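Local structure of Non-reducing end beta-L-arabinofuranosidase (Bacteroides thetaiotaomicron, 5MQO) at residues Ala384-Met389 and Pro459-Arg464; Asn56-Thr61 and Arg464-Ala469. The protein is a glycoside hydrolase of family GH127 from a gut bacterium that probably acts as an aceric acidase on plant pectin. One frame throughout, in Å; residues are numbered along the deposited sequence.

Helix 458-466 takes part in both contacts: its start and middle meet helix 382-399 in interaction 1, and its last turn, with the residues that follow, meets helix 50-69 in interaction 2. The two contacts lie about 12 Å apart between centres, and their segments overlap at Arg-464, which itself touches neither partner segment. They also touch directly, with Ile-386 CG2 3.6 Å from Thr-465 OG1 and Leu-463 CD1 3.9 Å from Phe-58 CB, so one short helix is packed from two directions in continuous buried material. Along the chain interaction 1 is nested inside the long loop closed by interaction 2, and all four segments belong to the GH127 catalytic domain.

Interaction 1: residues Ala384-Met389 and Pro459-Arg464; sequences ANIGNM and PPNTLR
Ile-386 reaches across from one helix end-on, and Asn-461 comes to meet it from the other. The isoleucine CG1 lies anti to the carbonyl carbon (chi1 -66°) and the chain continues extended to CD1, which puts this methyl, Ile-386 CD1, 3.8 Å from Thr-462 CA and 3.9 Å from Asn-461 O. Ile-386 CD1 also sits over the flat face of the Asn-461 amide, 4.1 Å from each of Asn-461 CG, OD1 and ND2. Isoleucine suits the place because its CG1-CD1 arm spans to the other helix while CG2 stays back at its side.

Asparagine offers a flat face to pack on while its polar ends bond to other partners. Its main one is Tyr-302, whose OH bonds to Asn-461 ND2; the link from Arg-464 NH1 to OD1 is weak and poorly directed. Thr-462 OG1, 4.0 Å from Ile-386 CD1, is turned back onto its own helix and bonds to Cys-458 O one turn earlier. With an alanine here instead of Asn-461, the Tyr-302 hydroxyl would probably lose this partner and the isoleucine methyl the face it rests on.

Just ahead of this packing the disulfide Cys-383 to Cys-458 joins the two helices covalently. The contact is thus van der Waals packing in a disulfide-linked helix pair, its polar groups bonded around it, inside the helical catalytic domain.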
ATOM      1  N   ALA A 384       6.804  -3.456   3.488  1.00 54.43           N
ATOM      2  CA  ALA A 384       7.088  -4.055   2.170  1.00 51.74           C
ATOM      3  C   ALA A 384       5.845  -3.942   1.310  1.00 49.04           C
ATOM      4  O   ALA A 384       5.933  -3.755   0.080  1.00 46.08           O
ATOM      5  CB  ALA A 384       7.493  -5.532   2.298  1.00 49.68           C
ATOM      6  N   ASN A 385       4.695  -4.064   1.977  1.00 46.98           N
ATOM      7  CA  ASN A 385       3.405  -4.067   1.309  1.00 46.98           C
ATOM      8  C   ASN A 385       3.068  -2.607   0.907  1.00 48.09           C
ATOM      9  O   ASN A 385       2.582  -2.352  -0.173  1.00 48.32           O
ATOM     10  CB  ASN A 385       2.361  -4.687   2.222  1.00 45.99           C
ATOM     11  CG  ASN A 385       2.840  -5.988   2.884  1.00 46.16           C
ATOM     12  OD1 ASN A 385       3.812  -6.600   2.451  1.00 47.26           O
ATOM     13  ND2 ASN A 385       2.163  -6.400   3.960  1.00 45.22           N
ATOM     14  N   ILE A 386       3.414  -1.660   1.771  1.00 49.01           N
ATOM     15  CA  ILE A 386       3.350  -0.225   1.470  1.00 48.63           C
ATOM     16  C   ILE A 386       4.293   0.104   0.323  1.00 49.17           C
ATOM     17  O   ILE A 386       4.024   0.995  -0.468  1.00 49.13           O
ATOM     18  CB  ILE A 386       3.732   0.638   2.709  1.00 47.75           C
ATOM     19  CG1 ILE A 386       2.678   0.468   3.809  1.00 47.04           C
ATOM     20  CG2 ILE A 386       3.921   2.124   2.345  1.00 47.27           C
ATOM     21  CD1 ILE A 386       3.028   1.102   5.136  1.00 47.17           C
ATOM     22  N   GLY A 387       5.424  -0.585   0.281  1.00 48.25           N
ATOM     23  CA  GLY A 387       6.379  -0.410  -0.795  1.00 47.89           C
ATOM     24  C   GLY A 387       5.796  -0.810  -2.134  1.00 47.34           C
ATOM     25  O   GLY A 387       5.868  -0.051  -3.089  1.00 47.04           O
ATOM     26  N   ASN A 388       5.214  -2.004  -2.194  1.00 47.56           N
ATOM     27  CA  ASN A 388       4.550  -2.478  -3.405  1.00 46.81           C
ATOM     28  C   ASN A 388       3.428  -1.497  -3.821  1.00 47.60           C
ATOM     29  O   ASN A 388       3.222  -1.262  -5.012  1.00 49.32           O
ATOM     30  CB  ASN A 388       3.978  -3.867  -3.175  1.00 44.59           C
ATOM     31  CG  ASN A 388       3.575  -4.571  -4.463  1.00 45.11           C
ATOM     32  OD1 ASN A 388       4.199  -4.425  -5.528  1.00 45.83           O
ATOM     33  ND2 ASN A 388       2.541  -5.392  -4.359  1.00 45.62           N
ATOM     34  N   MET A 389       2.729  -0.925  -2.844  1.00 46.88           N
ATOM     35  CA  MET A 389       1.669   0.036  -3.108  1.00 48.75           C
ATOM     36  C   MET A 389       2.200   1.322  -3.778  1.00 48.99           C
ATOM     37  O   MET A 389       1.678   1.756  -4.792  1.00 47.98           O
ATOM     38  CB  MET A 389       0.982   0.391  -1.798  1.00 50.51           C
ATOM     39  CG  MET A 389      -0.143   1.392  -1.957  1.00 52.81           C
ATOM     40  SD  MET A 389      -0.828   1.945  -0.400  1.00 53.79           S
ATOM     41  CE  MET A 389      -1.599   3.443  -0.955  1.00 55.54           C
ATOM     42  N   PRO A 459       5.421   0.971  12.277  1.00 75.39           N
ATOM     43  CA  PRO A 459       4.102   1.546  12.620  1.00 71.97           C
ATOM     44  C   PRO A 459       3.935   3.036  12.265  1.00 67.68           C
ATOM     45  O   PRO A 459       2.890   3.409  11.734  1.00 65.07           O
ATOM     46  CB  PRO A 459       3.954   1.283  14.133  1.00 70.06           C
ATOM     47  CG  PRO A 459       4.872   0.163  14.406  1.00 72.70           C
ATOM     48  CD  PRO A 459       6.025   0.331  13.454  1.00 74.99           C
ATOM     49  N   PRO A 460       4.961   3.866  12.508  1.00 63.95           N
ATOM     50  CA  PRO A 460       4.871   5.229  12.000  1.00 63.64           C
ATOM     51  C   PRO A 460       4.625   5.329  10.490  1.00 61.11           C
ATOM     52  O   PRO A 460       3.801   6.125  10.051  1.00 57.23           O
ATOM     53  CB  PRO A 460       6.224   5.819  12.379  1.00 65.10           C
ATOM     54  CG  PRO A 460       6.595   5.087  13.621  1.00 65.71           C
ATOM     55  CD  PRO A 460       6.146   3.688  13.365  1.00 65.56           C
ATOM     56  N   ASN A 461       5.317   4.507   9.715  1.00 61.92           N
ATOM     57  CA  ASN A 461       5.097   4.479   8.282  1.00 61.95           C
ATOM     58  C   ASN A 461       3.683   3.955   8.000  1.00 61.69           C
ATOM     59  O   ASN A 461       2.972   4.486   7.120  1.00 65.44           O
ATOM     60  CB  ASN A 461       6.205   3.658   7.570  1.00 62.98           C
ATOM     61  CG  ASN A 461       6.084   3.680   6.046  1.00 63.35           C
ATOM     62  OD1 ASN A 461       5.366   4.493   5.482  1.00 68.50           O
ATOM     63  ND2 ASN A 461       6.768   2.764   5.379  1.00 64.53           N
ATOM     64  N   THR A 462       3.246   2.943   8.747  1.00 58.32           N
ATOM     65  CA  THR A 462       1.896   2.422   8.537  1.00 56.82           C
ATOM     66  C   THR A 462       0.852   3.518   8.748  1.00 58.68           C
ATOM     67  O   THR A 462       0.016   3.737   7.878  1.00 60.66           O
ATOM     68  CB  THR A 462       1.634   1.203   9.424  1.00 53.51           C
ATOM     69  OG1 THR A 462       2.555   0.186   9.037  1.00 55.85           O
ATOM     70  CG2 THR A 462       0.243   0.678   9.260  1.00 51.21           C
ATOM     71  N   LEU A 463       0.935   4.218   9.880  1.00 59.78           N
ATOM     72  CA  LEU A 463      -0.040   5.242  10.252  1.00 59.43           C
ATOM     73  C   LEU A 463      -0.022   6.453   9.300  1.00 58.00           C
ATOM     74  O   LEU A 463      -1.064   6.894   8.835  1.00 57.41           O
ATOM     75  CB  LEU A 463       0.165   5.692  11.712  1.00 60.93           C
ATOM     76  CG  LEU A 463      -0.816   6.757  12.262  1.00 62.70           C
ATOM     77  CD1 LEU A 463      -2.275   6.377  12.062  1.00 61.87           C
ATOM     78  CD2 LEU A 463      -0.561   7.062  13.737  1.00 63.51           C
ATOM     79  N   ARG A 464       1.139   6.981   8.984  1.00 57.64           N
ATOM     80  CA  ARG A 464       1.170   8.080   8.032  1.00 60.68           C
ATOM     81  C   ARG A 464       0.642   7.668   6.658  1.00 58.87           C
ATOM     82  O   ARG A 464       0.031   8.475   5.968  1.00 58.02           O
ATOM     83  CB  ARG A 464       2.566   8.698   7.927  1.00 64.09           C
ATOM     84  CG  ARG A 464       3.565   7.908   7.121  1.00 67.00           C
ATOM     85  CD  ARG A 464       3.605   8.289   5.638  1.00 68.65           C
ATOM     86  NE  ARG A 464       4.894   8.872   5.305  1.00 71.22           N
ATOM     87  CZ  ARG A 464       6.051   8.202   5.254  1.00 70.82           C
ATOM     88  NH1 ARG A 464       6.110   6.898   5.482  1.00 71.25           N
ATOM     89  NH2 ARG A 464       7.174   8.853   4.968  1.00 72.51           N
TER

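Interaction 2: residues Asn56-Thr61 and Arg464-Ala469; sequences NVFSGT and RTLCQA
Leu-466, in the last turn of its helix, lays its CB over one face of the Phe-58 ring. This is a CH-pi contact: CB stands 4.0 Å from the ring centroid of Phe-58 and 28° off the normal, displaced toward the CE2 side, where Leu-466 CB and Phe-58 CE2 are 3.6 Å apart. Leu-466 CD1 continues above the same face, past the CZ end, at 4.2 Å from Phe-58 CZ, and the side chain also touches Val-416 and Ile-420. A leucine serves well here, because it has a methylene to lie on the aromatic face and a branched end to pack on further apolar neighbours. Phe-58, for its part, points its CB toward the other segment, and with CG anti to the carbonyl carbon (chi1 -49°) the ring is set with one face under Leu-466 CB.

Cys-467 follows, at the closest backbone approach of the two segments, with its CA 6.4 Å from Phe-58 CA. Such closeness suits a small side chain: SG rests 3.9 Å from Phe-58 CB, touching the root of the phenylalanine rather than its ring. Val-113 of helix 102-117 packs against the same cysteine.

At Gln-468 the chain is already turning, and the amide end looks to helix 102-117, where NE2 bonds to Ser-112 OG. Ala-469 closes a type I beta turn begun at Leu-466, its N lying 3.3 Å from Leu-466 O, and its methyl reaches Trp-51 near the start of helix 50-69.

The contact thus joins the early helix 50-69 to the last helix of the catalytic domain across some 400 residues, a closure from beginning to end that is consistent with an (alpha/alpha)6 barrel, as in the six-hairpin glycosidases.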
ATOM      1  N   ASN A  56     -11.416   8.855  10.936  1.00 66.40           N
ATOM      2  CA  ASN A  56     -11.691   9.368  12.303  1.00 69.60           C
ATOM      3  C   ASN A  56     -10.910   8.636  13.385  1.00 66.62           C
ATOM      4  O   ASN A  56     -10.451   9.270  14.341  1.00 67.95           O
ATOM      5  CB  ASN A  56     -13.192   9.371  12.658  1.00 76.07           C
ATOM      6  CG  ASN A  56     -13.940  10.570  12.064  1.00 79.86           C
ATOM      7  OD1 ASN A  56     -13.367  11.406  11.344  1.00 80.98           O
ATOM      8  ND2 ASN A  56     -15.228  10.652  12.359  1.00 80.52           N
ATOM      9  N   VAL A  57     -10.738   7.322  13.235  1.00 60.92           N
ATOM     10  CA  VAL A  57      -9.871   6.624  14.140  1.00 58.48           C
ATOM     11  C   VAL A  57      -8.450   7.173  13.982  1.00 60.14           C
ATOM     12  O   VAL A  57      -7.866   7.676  14.951  1.00 60.28           O
ATOM     13  CB  VAL A  57      -9.917   5.124  13.925  1.00 58.09           C
ATOM     14  CG1 VAL A  57      -8.909   4.416  14.827  1.00 58.75           C
ATOM     15  CG2 VAL A  57     -11.322   4.609  14.188  1.00 58.79           C
ATOM     16  N   PHE A  58      -7.902   7.139  12.768  1.00 60.95           N
ATOM     17  CA  PHE A  58      -6.471   7.454  12.618  1.00 61.66           C
ATOM     18  C   PHE A  58      -6.150   8.870  13.096  1.00 63.08           C
ATOM     19  O   PHE A  58      -5.149   9.063  13.794  1.00 65.08           O
ATOM     20  CB  PHE A  58      -5.928   7.267  11.183  1.00 61.21           C
ATOM     21  CG  PHE A  58      -6.273   5.950  10.538  1.00 61.62           C
ATOM     22  CD1 PHE A  58      -6.323   4.755  11.274  1.00 62.31           C
ATOM     23  CD2 PHE A  58      -6.560   5.899   9.171  1.00 60.27           C
ATOM     24  CE1 PHE A  58      -6.659   3.551  10.666  1.00 60.03           C
ATOM     25  CE2 PHE A  58      -6.896   4.697   8.571  1.00 59.04           C
ATOM     26  CZ  PHE A  58      -6.949   3.524   9.319  1.00 59.02           C
ATOM     27  N   SER A  59      -6.993   9.838  12.725  1.00 62.69           N
ATOM     28  CA  SER A  59      -6.769  11.264  13.053  1.00 63.89           C
ATOM     29  C   SER A  59      -7.148  11.568  14.506  1.00 64.23           C
ATOM     30  O   SER A  59      -6.443  12.269  15.228  1.00 63.01           O
ATOM     31  CB  SER A  59      -7.577  12.181  12.112  1.00 63.50           C
ATOM     32  OG  SER A  59      -8.927  12.317  12.548  1.00 62.57           O
ATOM     33  N   GLY A  60      -8.274  11.024  14.923  1.00 64.94           N
ATOM     34  CA  GLY A  60      -8.777  11.279  16.233  1.00 67.56           C
ATOM     35  C   GLY A  60      -8.391  10.272  17.286  1.00 70.21           C
ATOM     36  O   GLY A  60      -9.041  10.225  18.332  1.00 77.60           O
ATOM     37  N   THR A  61      -7.343   9.478  17.073  1.00 69.50           N
ATOM     38  CA  THR A  61      -6.900   8.532  18.132  1.00 67.60           C
ATOM     39  C   THR A  61      -5.479   8.052  17.965  1.00 66.50           C
ATOM     40  O   THR A  61      -4.664   8.154  18.893  1.00 67.32           O
ATOM     41  CB  THR A  61      -7.794   7.280  18.211  1.00 66.51           C
ATOM     42  OG1 THR A  61      -9.162   7.678  18.349  1.00 70.21           O
ATOM     43  CG2 THR A  61      -7.398   6.374  19.383  1.00 65.57           C
ATOM     44  N   ARG A 464       1.139   6.981   8.984  1.00 57.64           N
ATOM     45  CA  ARG A 464       1.170   8.080   8.032  1.00 60.68           C
ATOM     46  C   ARG A 464       0.642   7.668   6.658  1.00 58.87           C
ATOM     47  O   ARG A 464       0.031   8.475   5.968  1.00 58.02           O
ATOM     48  CB  ARG A 464       2.566   8.698   7.927  1.00 64.09           C
ATOM     49  CG  ARG A 464       3.565   7.908   7.121  1.00 67.00           C
ATOM     50  CD  ARG A 464       3.605   8.289   5.638  1.00 68.65           C
ATOM     51  NE  ARG A 464       4.894   8.872   5.305  1.00 71.22           N
ATOM     52  CZ  ARG A 464       6.051   8.202   5.254  1.00 70.82           C
ATOM     53  NH1 ARG A 464       6.110   6.898   5.482  1.00 71.25           N
ATOM     54  NH2 ARG A 464       7.174   8.853   4.968  1.00 72.51           N
ATOM     55  N   THR A 465       0.866   6.418   6.265  1.00 57.43           N
ATOM     56  CA  THR A 465       0.384   5.974   4.964  1.00 57.63           C
ATOM     57  C   THR A 465      -1.137   5.934   5.007  1.00 55.99           C
ATOM     58  O   THR A 465      -1.805   6.561   4.170  1.00 55.67           O
ATOM     59  CB  THR A 465       0.977   4.622   4.551  1.00 57.79           C
ATOM     60  OG1 THR A 465       2.333   4.812   4.134  1.00 58.11           O
ATOM     61  CG2 THR A 465       0.217   4.037   3.390  1.00 58.86           C
ATOM     62  N   LEU A 466      -1.677   5.251   6.007  1.00 53.39           N
ATOM     63  CA  LEU A 466      -3.125   5.196   6.178  1.00 53.55           C
ATOM     64  C   LEU A 466      -3.738   6.584   6.351  1.00 53.49           C
ATOM     65  O   LEU A 466      -4.791   6.826   5.796  1.00 53.35           O
ATOM     66  CB  LEU A 466      -3.539   4.268   7.318  1.00 52.55           C
ATOM     67  CG  LEU A 466      -3.188   2.794   7.101  1.00 52.34           C
ATOM     68  CD1 LEU A 466      -3.147   2.051   8.422  1.00 53.20           C
ATOM     69  CD2 LEU A 466      -4.170   2.140   6.160  1.00 52.10           C
ATOM     70  N   CYS A 467      -3.070   7.496   7.069  1.00 54.79           N
ATOM     71  CA  CYS A 467      -3.519   8.908   7.167  1.00 56.06           C
ATOM     72  C   CYS A 467      -3.547   9.667   5.820  1.00 56.02           C
ATOM     73  O   CYS A 467      -4.059  10.779   5.762  1.00 58.61           O
ATOM     74  CB  CYS A 467      -2.650   9.711   8.151  1.00 56.78           C
ATOM     75  SG  CYS A 467      -2.920   9.365   9.903  1.00 57.73           S
ATOM     76  N   GLN A 468      -2.982   9.085   4.762  1.00 56.27           N
ATOM     77  CA  GLN A 468      -2.908   9.700   3.443  1.00 54.34           C
ATOM     78  C   GLN A 468      -3.732   9.020   2.382  1.00 54.22           C
ATOM     79  O   GLN A 468      -3.694   9.451   1.237  1.00 56.69           O
ATOM     80  CB  GLN A 468      -1.471   9.659   2.982  1.00 54.47           C
ATOM     81  CG  GLN A 468      -0.541  10.563   3.769  1.00 56.58           C
ATOM     82  CD  GLN A 468       0.900  10.218   3.514  1.00 59.41           C
ATOM     83  OE1 GLN A 468       1.206   9.123   3.010  1.00 64.12           O
ATOM     84  NE2 GLN A 468       1.800  11.128   3.863  1.00 60.59           N
ATOM     85  N   ALA A 469      -4.466   7.962   2.731  1.00 54.57           N
ATOM     86  CA  ALA A 469      -5.260   7.176   1.763  1.00 51.59           C
ATOM     87  C   ALA A 469      -6.004   8.046   0.759  1.00 51.15           C
ATOM     88  O   ALA A 469      -5.962   7.781  -0.425  1.00 51.03           O
ATOM     89  CB  ALA A 469      -6.242   6.297   2.496  1.00 50.43           C
TER